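Local coordinates for nisin biosynthesis protein NisC (Lactococcus lactis subsp. lactis, PDB 2G0D) that closes the thioether rings of the lantibiotic nisin, acting as a zinc-dependent cyclase on the dehydrated precursor peptide, at residues L316-Y321 with H325-L330; I273-C278 with E309-R314; E332-F337 with K344-Y349. One frame throughout, in Å; residues are numbered along the deposited sequence.

Contact 1: L316-Y321 with H325-L330; sequences LGIDSY and HGYSGL. With ZN (zinc ion), chain B.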
loop_
_atom_site.group_PDB
_atom_site.type_symbol
_atom_site.label_atom_id
_atom_site.label_comp_id
_atom_site.label_asym_id
_atom_site.label_seq_id
_atom_site.Cartn_x
_atom_site.Cartn_y
_atom_site.Cartn_z
ATOM N N LEU A 316 7.285 -9.822 -15.203
ATOM C CA LEU A 316 6.657 -9.172 -16.338
ATOM C C LEU A 316 6.600 -7.654 -16.165
ATOM O O LEU A 316 6.141 -7.147 -15.135
ATOM C CB LEU A 316 5.262 -9.762 -16.511
ATOM C CG LEU A 316 4.498 -9.547 -17.799
ATOM C CD1 LEU A 316 5.209 -10.186 -19.012
ATOM C CD2 LEU A 316 3.085 -10.076 -17.595
ATOM N N GLY A 317 7.115 -6.941 -17.163
ATOM C CA GLY A 317 7.187 -5.476 -17.175
ATOM C C GLY A 317 8.148 -4.812 -16.196
ATOM O O GLY A 317 8.093 -3.579 -15.999
ATOM N N ILE A 318 9.031 -5.576 -15.553
ATOM C CA ILE A 318 9.875 -4.927 -14.549
ATOM C C ILE A 318 11.003 -4.201 -15.289
ATOM O O ILE A 318 11.761 -4.850 -16.015
ATOM C CB ILE A 318 10.436 -5.916 -13.461
ATOM C CG1 ILE A 318 9.354 -6.376 -12.476
ATOM C CG2 ILE A 318 11.641 -5.297 -12.698
ATOM C CD1 ILE A 318 8.905 -5.337 -11.432
ATOM N N ASP A 319 11.102 -2.875 -15.105
ATOM C CA ASP A 319 12.219 -2.093 -15.649
ATOM C C ASP A 319 12.909 -1.149 -14.665
ATOM O O ASP A 319 13.679 -0.290 -15.068
ATOM C CB ASP A 319 11.794 -1.310 -16.893
ATOM C CG ASP A 319 10.634 -0.371 -16.633
ATOM O OD1 ASP A 319 10.279 -0.117 -15.459
ATOM O OD2 ASP A 319 10.058 0.105 -17.630
ATOM N N SER A 320 12.608 -1.288 -13.377
ATOM C CA SER A 320 13.317 -0.548 -12.356
ATOM C C SER A 320 13.243 -1.268 -11.008
ATOM O O SER A 320 12.614 -2.335 -10.873
ATOM C CB SER A 320 12.791 0.898 -12.238
ATOM O OG SER A 320 11.586 0.957 -11.499
ATOM N N TYR A 321 13.917 -0.673 -10.035
ATOM C CA TYR A 321 13.962 -1.186 -8.671
ATOM C C TYR A 321 13.051 -0.433 -7.671
ATOM O O TYR A 321 13.166 -0.631 -6.460
ATOM C CB TYR A 321 15.422 -1.210 -8.197
ATOM C CG TYR A 321 16.207 -2.360 -8.831
ATOM C CD1 TYR A 321 16.210 -3.628 -8.256
ATOM C CD2 TYR A 321 16.914 -2.177 -10.027
ATOM C CE1 TYR A 321 16.901 -4.703 -8.855
ATOM C CE2 TYR A 321 17.606 -3.226 -10.631
ATOM C CZ TYR A 321 17.605 -4.490 -10.036
ATOM O OH TYR A 321 18.312 -5.533 -10.632
ATOM N N HIS A 325 5.858 -0.177 -8.791
ATOM C CA HIS A 325 5.762 -1.186 -9.835
ATOM C C HIS A 325 7.151 -1.622 -10.304
ATOM O O HIS A 325 7.355 -1.900 -11.475
ATOM C CB HIS A 325 4.879 -0.709 -11.006
ATOM C CG HIS A 325 5.039 0.740 -11.354
ATOM N ND1 HIS A 325 4.241 1.730 -10.814
ATOM C CD2 HIS A 325 5.896 1.368 -12.202
ATOM C CE1 HIS A 325 4.590 2.902 -11.326
ATOM N NE2 HIS A 325 5.588 2.709 -12.172
ATOM N N GLY A 326 8.103 -1.676 -9.371
ATOM C CA GLY A 326 9.448 -2.145 -9.662
ATOM C C GLY A 326 9.836 -3.342 -8.803
ATOM O O GLY A 326 9.027 -3.909 -8.065
ATOM N N TYR A 327 11.099 -3.712 -8.900
ATOM C CA TYR A 327 11.567 -4.944 -8.298
ATOM C C TYR A 327 11.689 -4.915 -6.751
ATOM O O TYR A 327 11.531 -5.965 -6.097
ATOM C CB TYR A 327 12.888 -5.366 -8.977
ATOM C CG TYR A 327 13.208 -6.829 -8.756
ATOM C CD1 TYR A 327 12.329 -7.820 -9.159
ATOM C CD2 TYR A 327 14.383 -7.212 -8.109
ATOM C CE1 TYR A 327 12.619 -9.179 -8.959
ATOM C CE2 TYR A 327 14.672 -8.558 -7.890
ATOM C CZ TYR A 327 13.785 -9.531 -8.317
ATOM O OH TYR A 327 14.073 -10.855 -8.081
ATOM N N SER A 328 11.972 -3.744 -6.157
ATOM C CA SER A 328 12.039 -3.671 -4.687
ATOM C C SER A 328 10.689 -4.012 -4.040
ATOM O O SER A 328 10.629 -4.620 -2.955
ATOM C CB SER A 328 12.571 -2.315 -4.192
ATOM O OG SER A 328 13.971 -2.221 -4.441
ATOM N N GLY A 329 9.592 -3.657 -4.714
ATOM C CA GLY A 329 8.256 -3.996 -4.184
ATOM C C GLY A 329 8.008 -5.489 -4.185
ATOM O O GLY A 329 7.505 -6.019 -3.221
ATOM N N LEU A 330 8.373 -6.171 -5.270
ATOM C CA LEU A 330 8.289 -7.655 -5.374
ATOM C C LEU A 330 9.108 -8.319 -4.274
ATOM O O LEU A 330 8.649 -9.209 -3.564
ATOM C CB LEU A 330 8.814 -8.078 -6.761
ATOM C CG LEU A 330 7.746 -8.258 -7.865
ATOM C CD1 LEU A 330 6.985 -6.966 -8.115
ATOM C CD2 LEU A 330 8.314 -8.831 -9.182
HETATM ZN ZN ZN B . 2.646 1.366 -9.452
HETATM O O HOH W 1 9.291 -1.489 -13.213
HETATM O O HOH W 2 1.201 2.879 -10.063
#

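Contact 2: I273-C278 with E309-R314; sequences IRDAWC and ESAMQR. With ZN (zinc ion), chain B.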
loop_
_atom_site.group_PDB
_atom_site.type_symbol
_atom_site.label_atom_id
_atom_site.label_comp_id
_atom_site.label_asym_id
_atom_site.label_seq_id
_atom_site.Cartn_x
_atom_site.Cartn_y
_atom_site.Cartn_z
ATOM N N ILE A 273 -0.045 -6.532 -19.182
ATOM C CA ILE A 273 -0.125 -6.900 -17.775
ATOM C C ILE A 273 1.319 -6.839 -17.278
ATOM O O ILE A 273 2.253 -7.111 -18.053
ATOM C CB ILE A 273 -0.669 -8.334 -17.606
ATOM C CG1 ILE A 273 -2.062 -8.480 -18.244
ATOM C CG2 ILE A 273 -0.673 -8.757 -16.130
ATOM C CD1 ILE A 273 -2.436 -9.935 -18.513
ATOM N N ARG A 274 1.510 -6.476 -16.014
ATOM C CA ARG A 274 2.848 -6.455 -15.451
ATOM C C ARG A 274 2.862 -7.133 -14.086
ATOM O O ARG A 274 1.807 -7.336 -13.501
ATOM C CB ARG A 274 3.369 -5.021 -15.376
ATOM C CG ARG A 274 2.905 -4.247 -14.152
ATOM C CD ARG A 274 3.301 -2.793 -14.255
ATOM N NE ARG A 274 4.745 -2.613 -14.418
ATOM C CZ ARG A 274 5.306 -1.473 -14.814
ATOM N NH1 ARG A 274 4.541 -0.418 -15.070
ATOM N NH2 ARG A 274 6.624 -1.385 -14.950
ATOM N N ASP A 275 4.049 -7.507 -13.599
ATOM C CA ASP A 275 4.176 -8.041 -12.239
ATOM C C ASP A 275 4.634 -6.919 -11.340
ATOM O O ASP A 275 5.779 -6.462 -11.427
ATOM C CB ASP A 275 5.146 -9.225 -12.170
ATOM C CG ASP A 275 4.605 -10.472 -12.869
ATOM O OD1 ASP A 275 3.447 -10.866 -12.584
ATOM O OD2 ASP A 275 5.352 -11.059 -13.692
ATOM N N ALA A 276 3.708 -6.456 -10.505
ATOM C CA ALA A 276 3.930 -5.301 -9.633
ATOM C C ALA A 276 3.154 -5.432 -8.338
ATOM O O ALA A 276 2.238 -6.247 -8.213
ATOM C CB ALA A 276 3.548 -3.971 -10.350
ATOM N N TRP A 277 3.550 -4.629 -7.358
ATOM C CA TRP A 277 2.764 -4.463 -6.151
ATOM C C TRP A 277 1.412 -3.810 -6.483
ATOM O O TRP A 277 0.364 -4.328 -6.119
ATOM C CB TRP A 277 3.567 -3.655 -5.108
ATOM C CG TRP A 277 2.758 -3.202 -3.926
ATOM C CD1 TRP A 277 2.509 -3.909 -2.786
ATOM C CD2 TRP A 277 2.115 -1.927 -3.760
ATOM N NE1 TRP A 277 1.730 -3.157 -1.910
ATOM C CE2 TRP A 277 1.469 -1.941 -2.489
ATOM C CE3 TRP A 277 1.999 -0.783 -4.570
ATOM C CZ2 TRP A 277 0.745 -0.845 -1.996
ATOM C CZ3 TRP A 277 1.271 0.321 -4.080
ATOM C CH2 TRP A 277 0.654 0.278 -2.802
ATOM N N CYS A 278 1.429 -2.686 -7.191
ATOM C CA CYS A 278 0.189 -1.950 -7.454
ATOM C C CYS A 278 -0.859 -2.692 -8.313
ATOM O O CYS A 278 -2.057 -2.611 -8.038
ATOM C CB CYS A 278 0.507 -0.595 -8.074
ATOM S SG CYS A 278 1.499 -0.662 -9.581
ATOM N N GLU A 309 5.453 -16.831 -6.726
ATOM C CA GLU A 309 6.611 -17.547 -7.249
ATOM C C GLU A 309 6.631 -17.444 -8.775
ATOM O O GLU A 309 7.686 -17.224 -9.365
ATOM C CB GLU A 309 6.598 -18.997 -6.768
ATOM C CG GLU A 309 7.920 -19.680 -6.856
ATOM C CD GLU A 309 7.910 -21.111 -6.287
ATOM O OE1 GLU A 309 6.816 -21.680 -6.000
ATOM O OE2 GLU A 309 9.025 -21.652 -6.122
ATOM N N SER A 310 5.449 -17.545 -9.380
ATOM C CA SER A 310 5.270 -17.367 -10.817
ATOM C C SER A 310 5.740 -16.004 -11.257
ATOM O O SER A 310 6.393 -15.876 -12.289
ATOM C CB SER A 310 3.794 -17.503 -11.203
ATOM O OG SER A 310 3.673 -17.692 -12.592
ATOM N N ALA A 311 5.374 -14.987 -10.486
ATOM C CA ALA A 311 5.752 -13.604 -10.780
ATOM C C ALA A 311 7.241 -13.350 -10.572
ATOM O O ALA A 311 7.852 -12.640 -11.346
ATOM C CB ALA A 311 4.933 -12.651 -9.947
ATOM N N MET A 312 7.830 -13.946 -9.544
ATOM C CA MET A 312 9.270 -13.834 -9.325
ATOM C C MET A 312 10.053 -14.449 -10.486
ATOM O O MET A 312 10.972 -13.834 -11.020
ATOM C CB MET A 312 9.667 -14.455 -7.982
ATOM C CG MET A 312 9.088 -13.709 -6.745
ATOM S SD MET A 312 9.348 -11.910 -6.782
ATOM C CE MET A 312 11.152 -11.827 -6.851
ATOM N N GLN A 313 9.649 -15.640 -10.904
ATOM C CA GLN A 313 10.233 -16.295 -12.063
ATOM C C GLN A 313 10.130 -15.432 -13.312
ATOM O O GLN A 313 11.074 -15.398 -14.096
ATOM C CB GLN A 313 9.570 -17.656 -12.310
ATOM C CG GLN A 313 9.985 -18.742 -11.313
ATOM C CD GLN A 313 9.028 -19.942 -11.288
ATOM O OE1 GLN A 313 8.068 -19.995 -12.063
ATOM N NE2 GLN A 313 9.281 -20.900 -10.387
ATOM N N ARG A 314 8.993 -14.745 -13.469
ATOM C CA ARG A 314 8.607 -14.048 -14.720
ATOM C C ARG A 314 9.041 -12.565 -14.798
ATOM O O ARG A 314 9.629 -12.141 -15.786
ATOM C CB ARG A 314 7.080 -14.170 -14.910
ATOM C CG ARG A 314 6.502 -13.629 -16.227
ATOM C CD ARG A 314 4.987 -13.786 -16.280
ATOM N NE ARG A 314 4.376 -13.329 -15.025
ATOM C CZ ARG A 314 3.730 -14.120 -14.161
ATOM N NH1 ARG A 314 3.539 -15.423 -14.408
ATOM N NH2 ARG A 314 3.247 -13.595 -13.068
HETATM ZN ZN ZN B . 2.646 1.366 -9.452
HETATM O O HOH W 2 1.201 2.879 -10.063
#

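Contact 3: E332-F337 with K344-Y349; sequences EICSLF and KKFDSY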
loop_
_atom_site.group_PDB
_atom_site.type_symbol
_atom_site.label_atom_id
_atom_site.label_comp_id
_atom_site.label_asym_id
_atom_site.label_seq_id
_atom_site.Cartn_x
_atom_site.Cartn_y
_atom_site.Cartn_z
ATOM N N GLU A 332 10.080 -7.046 -1.379
ATOM C CA GLU A 332 9.523 -6.815 -0.064
ATOM C C GLU A 332 8.299 -7.676 0.254
ATOM O O GLU A 332 8.052 -8.031 1.430
ATOM C CB GLU A 332 9.200 -5.328 0.156
ATOM C CG GLU A 332 8.941 -5.044 1.641
ATOM C CD GLU A 332 10.210 -5.100 2.498
ATOM O OE1 GLU A 332 11.311 -4.991 1.916
ATOM O OE2 GLU A 332 10.118 -5.224 3.754
ATOM N N ILE A 333 7.508 -7.943 -0.785
ATOM C CA ILE A 333 6.423 -8.909 -0.678
ATOM C C ILE A 333 6.938 -10.327 -0.365
ATOM O O ILE A 333 6.376 -10.999 0.507
ATOM C CB ILE A 333 5.560 -8.913 -1.949
ATOM C CG1 ILE A 333 4.871 -7.555 -2.123
ATOM C CG2 ILE A 333 4.512 -10.025 -1.858
ATOM C CD1 ILE A 333 4.465 -7.243 -3.572
ATOM N N CYS A 334 7.994 -10.778 -1.064
ATOM C CA CYS A 334 8.621 -12.069 -0.749
ATOM C C CYS A 334 9.111 -12.110 0.694
ATOM O O CYS A 334 9.029 -13.138 1.361
ATOM C CB CYS A 334 9.821 -12.342 -1.654
ATOM S SG CYS A 334 9.427 -12.507 -3.407
ATOM N N SER A 335 9.652 -10.999 1.164
ATOM C CA SER A 335 10.199 -10.960 2.496
ATOM C C SER A 335 9.048 -11.087 3.526
ATOM O O SER A 335 9.202 -11.722 4.589
ATOM C CB SER A 335 10.989 -9.670 2.675
ATOM O OG SER A 335 11.568 -9.628 3.951
ATOM N N LEU A 336 7.908 -10.488 3.196
ATOM C CA LEU A 336 6.717 -10.649 4.016
ATOM C C LEU A 336 6.181 -12.089 4.026
ATOM O O LEU A 336 5.907 -12.623 5.102
ATOM C CB LEU A 336 5.603 -9.639 3.669
ATOM C CG LEU A 336 4.422 -10.070 4.534
ATOM C CD1 LEU A 336 4.355 -9.345 5.885
ATOM C CD2 LEU A 336 3.115 -10.036 3.798
ATOM N N PHE A 337 6.042 -12.714 2.856
ATOM C CA PHE A 337 5.746 -14.163 2.792
ATOM C C PHE A 337 6.645 -15.022 3.687
ATOM O O PHE A 337 6.158 -15.881 4.430
ATOM C CB PHE A 337 5.849 -14.679 1.369
ATOM C CG PHE A 337 4.592 -14.563 0.586
ATOM C CD1 PHE A 337 4.114 -13.313 0.167
ATOM C CD2 PHE A 337 3.874 -15.717 0.238
ATOM C CE1 PHE A 337 2.933 -13.222 -0.575
ATOM C CE2 PHE A 337 2.709 -15.633 -0.503
ATOM C CZ PHE A 337 2.238 -14.391 -0.923
ATOM N N LYS A 344 10.916 -20.928 2.234
ATOM C CA LYS A 344 12.254 -20.725 1.680
ATOM C C LYS A 344 12.194 -20.500 0.170
ATOM O O LYS A 344 13.221 -20.261 -0.469
ATOM C CB LYS A 344 13.160 -21.932 1.999
ATOM C CG LYS A 344 13.623 -21.992 3.462
ATOM C CD LYS A 344 14.495 -23.228 3.743
ATOM C CE LYS A 344 15.973 -23.000 3.350
ATOM N NZ LYS A 344 16.886 -24.151 3.715
ATOM N N LYS A 345 10.984 -20.543 -0.383
ATOM C CA LYS A 345 10.738 -20.365 -1.833
ATOM C C LYS A 345 11.344 -19.130 -2.506
ATOM O O LYS A 345 11.614 -19.148 -3.706
ATOM C CB LYS A 345 9.230 -20.360 -2.104
ATOM C CG LYS A 345 8.607 -21.736 -2.041
ATOM C CD LYS A 345 7.121 -21.696 -2.374
ATOM C CE LYS A 345 6.462 -23.003 -1.945
ATOM N NZ LYS A 345 6.830 -23.306 -0.509
ATOM N N PHE A 346 11.537 -18.052 -1.756
ATOM C CA PHE A 346 11.933 -16.783 -2.365
ATOM C C PHE A 346 13.341 -16.390 -1.943
ATOM O O PHE A 346 13.782 -15.231 -2.132
ATOM C CB PHE A 346 10.894 -15.701 -2.018
ATOM C CG PHE A 346 9.473 -16.154 -2.258
ATOM C CD1 PHE A 346 9.007 -16.361 -3.564
ATOM C CD2 PHE A 346 8.633 -16.441 -1.196
ATOM C CE1 PHE A 346 7.715 -16.809 -3.812
ATOM C CE2 PHE A 346 7.314 -16.893 -1.435
ATOM C CZ PHE A 346 6.866 -17.086 -2.741
ATOM N N ASP A 347 14.025 -17.360 -1.340
ATOM C CA ASP A 347 15.340 -17.152 -0.751
ATOM C C ASP A 347 16.387 -16.720 -1.756
ATOM O O ASP A 347 17.174 -15.819 -1.480
ATOM C CB ASP A 347 15.789 -18.391 0.006
ATOM C CG ASP A 347 15.171 -18.471 1.386
ATOM O OD1 ASP A 347 14.410 -17.541 1.782
ATOM O OD2 ASP A 347 15.428 -19.477 2.069
ATOM N N SER A 348 16.361 -17.338 -2.928
ATOM C CA SER A 348 17.309 -17.031 -3.984
ATOM C C SER A 348 17.142 -15.629 -4.552
ATOM O O SER A 348 18.123 -14.921 -4.755
ATOM C CB SER A 348 17.202 -18.078 -5.088
ATOM O OG SER A 348 17.885 -19.233 -4.646
ATOM N N TYR A 349 15.900 -15.248 -4.822
ATOM C CA TYR A 349 15.595 -13.898 -5.269
ATOM C C TYR A 349 16.000 -12.861 -4.247
ATOM O O TYR A 349 16.571 -11.828 -4.601
ATOM C CB TYR A 349 14.113 -13.758 -5.541
ATOM C CG TYR A 349 13.576 -14.791 -6.506
ATOM C CD1 TYR A 349 13.883 -14.730 -7.876
ATOM C CD2 TYR A 349 12.746 -15.818 -6.057
ATOM C CE1 TYR A 349 13.369 -15.673 -8.775
ATOM C CE2 TYR A 349 12.217 -16.769 -6.952
ATOM C CZ TYR A 349 12.544 -16.687 -8.299
ATOM O OH TYR A 349 12.035 -17.617 -9.160
#

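Contact 1: L316-Y321 with H325-L330
Ile-318 lies across the start of helix 327-341, its side chain at about a right angle to that of Tyr-327. The first torsion (chi1 -73°) puts CG2 opposite the backbone N and CG1 beside it, and the two branches leaving CB divide the work. CG2 meets CB of Tyr-327 at 3.9 Å. CG1 carries CD1 inward until CD1 of Ile-318 sits 3.4 Å from the carbonyl C of Gly-326, and the same methyl goes on to CD1 of Leu-330 at 4.2 Å. This apolar tip therefore rests on the peptide of Gly-326, the N-cap residue of the helix.

A backbone bond lies beside it: Tyr-327 N donates to Ser-320 O at 2.8 Å, so the first turn of the helix gives one of its amides to the incoming loop. Further along, the side chains of Tyr-321 and Tyr-327 run side by side in the same direction, but their ring planes stand 85° apart; CE1 of Tyr-321 reaches CD2 of Tyr-327 at 3.6 Å in an oblique contact. Phe-353 of helix 347-355 touches both side chains.

At the other end a water spans the segments, giving a hydrogen bond to His-325 O at 2.6 Å and accepting one from Asp-319 N at 3.0 Å. The carbonyl of His-325 is thus held, while its imidazole turns to the metal, ND1 lying 2.1 Å from the zinc ion. With Cys-278, Cys-324 and a bound water as the other ligands, this is the zinc site of a lanthionine cyclase, where in this family the metal is thought to activate the attacking substrate thiol.

Contact 2: I273-C278 with E309-R314
Arg-314, at the end of helix 298-314, takes hold of the buried carboxylate of Asp-275 side-on, one nitrogen to each oxygen. NH2 of Arg-314 points almost straight at OD1 of Asp-275 (2.8 Å, 176° at the hydrogen), and OD1 lies practically in the guanidinium plane. The second bond, from NE of Arg-314 to OD2 of Asp-275, is equally short but more bent at 144°; it uses the syn lone pair of OD2. The two flat groups are twisted 39° apart. OD2 has a further donor, the backbone N of Leu-316, so this oxygen accepts two bonds.

In the alpha toroid of the LanC family this salt bridge ties a helix end to the loop leading to helix 281-294, and three residues beyond Asp-275 that loop supplies Cys-278, whose SG binds the zinc ion at 2.3 Å. The remaining arm of the guanidinium is used within its own helix: NH1 of Arg-314 donates to OG of Ser-310 at 2.9 Å, and Ser-310 O lies over one face of the group, toward its rim. A bend at the third torsion folds the arginine back for this. CB of Ala-311 closes in beside the carboxylate, 3.5 Å from OD1 of Asp-275.

Contact 3: E332-F337 with K344-Y349
Cys-334 and Phe-346 bring the two backbones closest, their CA atoms 6.0 Å apart. Residues 332-337 are all helix, whereas 344-349 begin with a type I turn, Asp-347 N bonding to Lys-344 O at 3.1 Å, before helix 347-355 starts; Phe-346 holds its N-cap position. The pair belongs to a helical hairpin of the alpha toroid: helix 327-341 ends, the chain reverses through a short connection, and helix 347-355 sets off back along it.

Phe-346 carries the contact from the turn's side. Its CG stands opposite the carbonyl carbon (chi1 -48°), which sends the ring from the turn toward helix 327-341. CB of Cys-334 packs on CB of Phe-346 at 3.5 Å, and SG of Cys-334 comes obliquely over the ring, 4.4 Å from the centroid and 37° off the normal, a sulfur-aromatic contact. The opposite face carries CB of Lys-345. Toward Phe-337 the ring presents its edge to the other's face, an offset edge-to-face pair with the planes at 77° and the centroids 5.7 Å apart. Two further helices add to it: Met-312 and Leu-308 of helix 298-314 touch Cys-334 and Phe-337 respectively, and Leu-289 of helix 281-294 touches Phe-337. The closest atoms of the pair are CE2 of Phe-346 and CB of Phe-337, 3.9 Å apart.

In the fold
Contacts 1 and 2 lie side by side, their centres about 8 Å apart, and both contribute to one zinc site. Contact 1, partly buried, mixes apolar and aromatic packing with backbone and water bonds, whereas contact 2 centres on a buried salt bridge. Contact 3, its centre about 14 Å from that of contact 1, is buried too, yet wholly apolar and aromatic, with no metal. It shares helix 327-341 with contact 1. Met-312 of helix 298-314 joins all three, packing on Tyr-327, Cys-334 and Tyr-349, and a hydrogen bond from Arg-274 NH2 to Gly-317 O adds a further link between contacts 1 and 2.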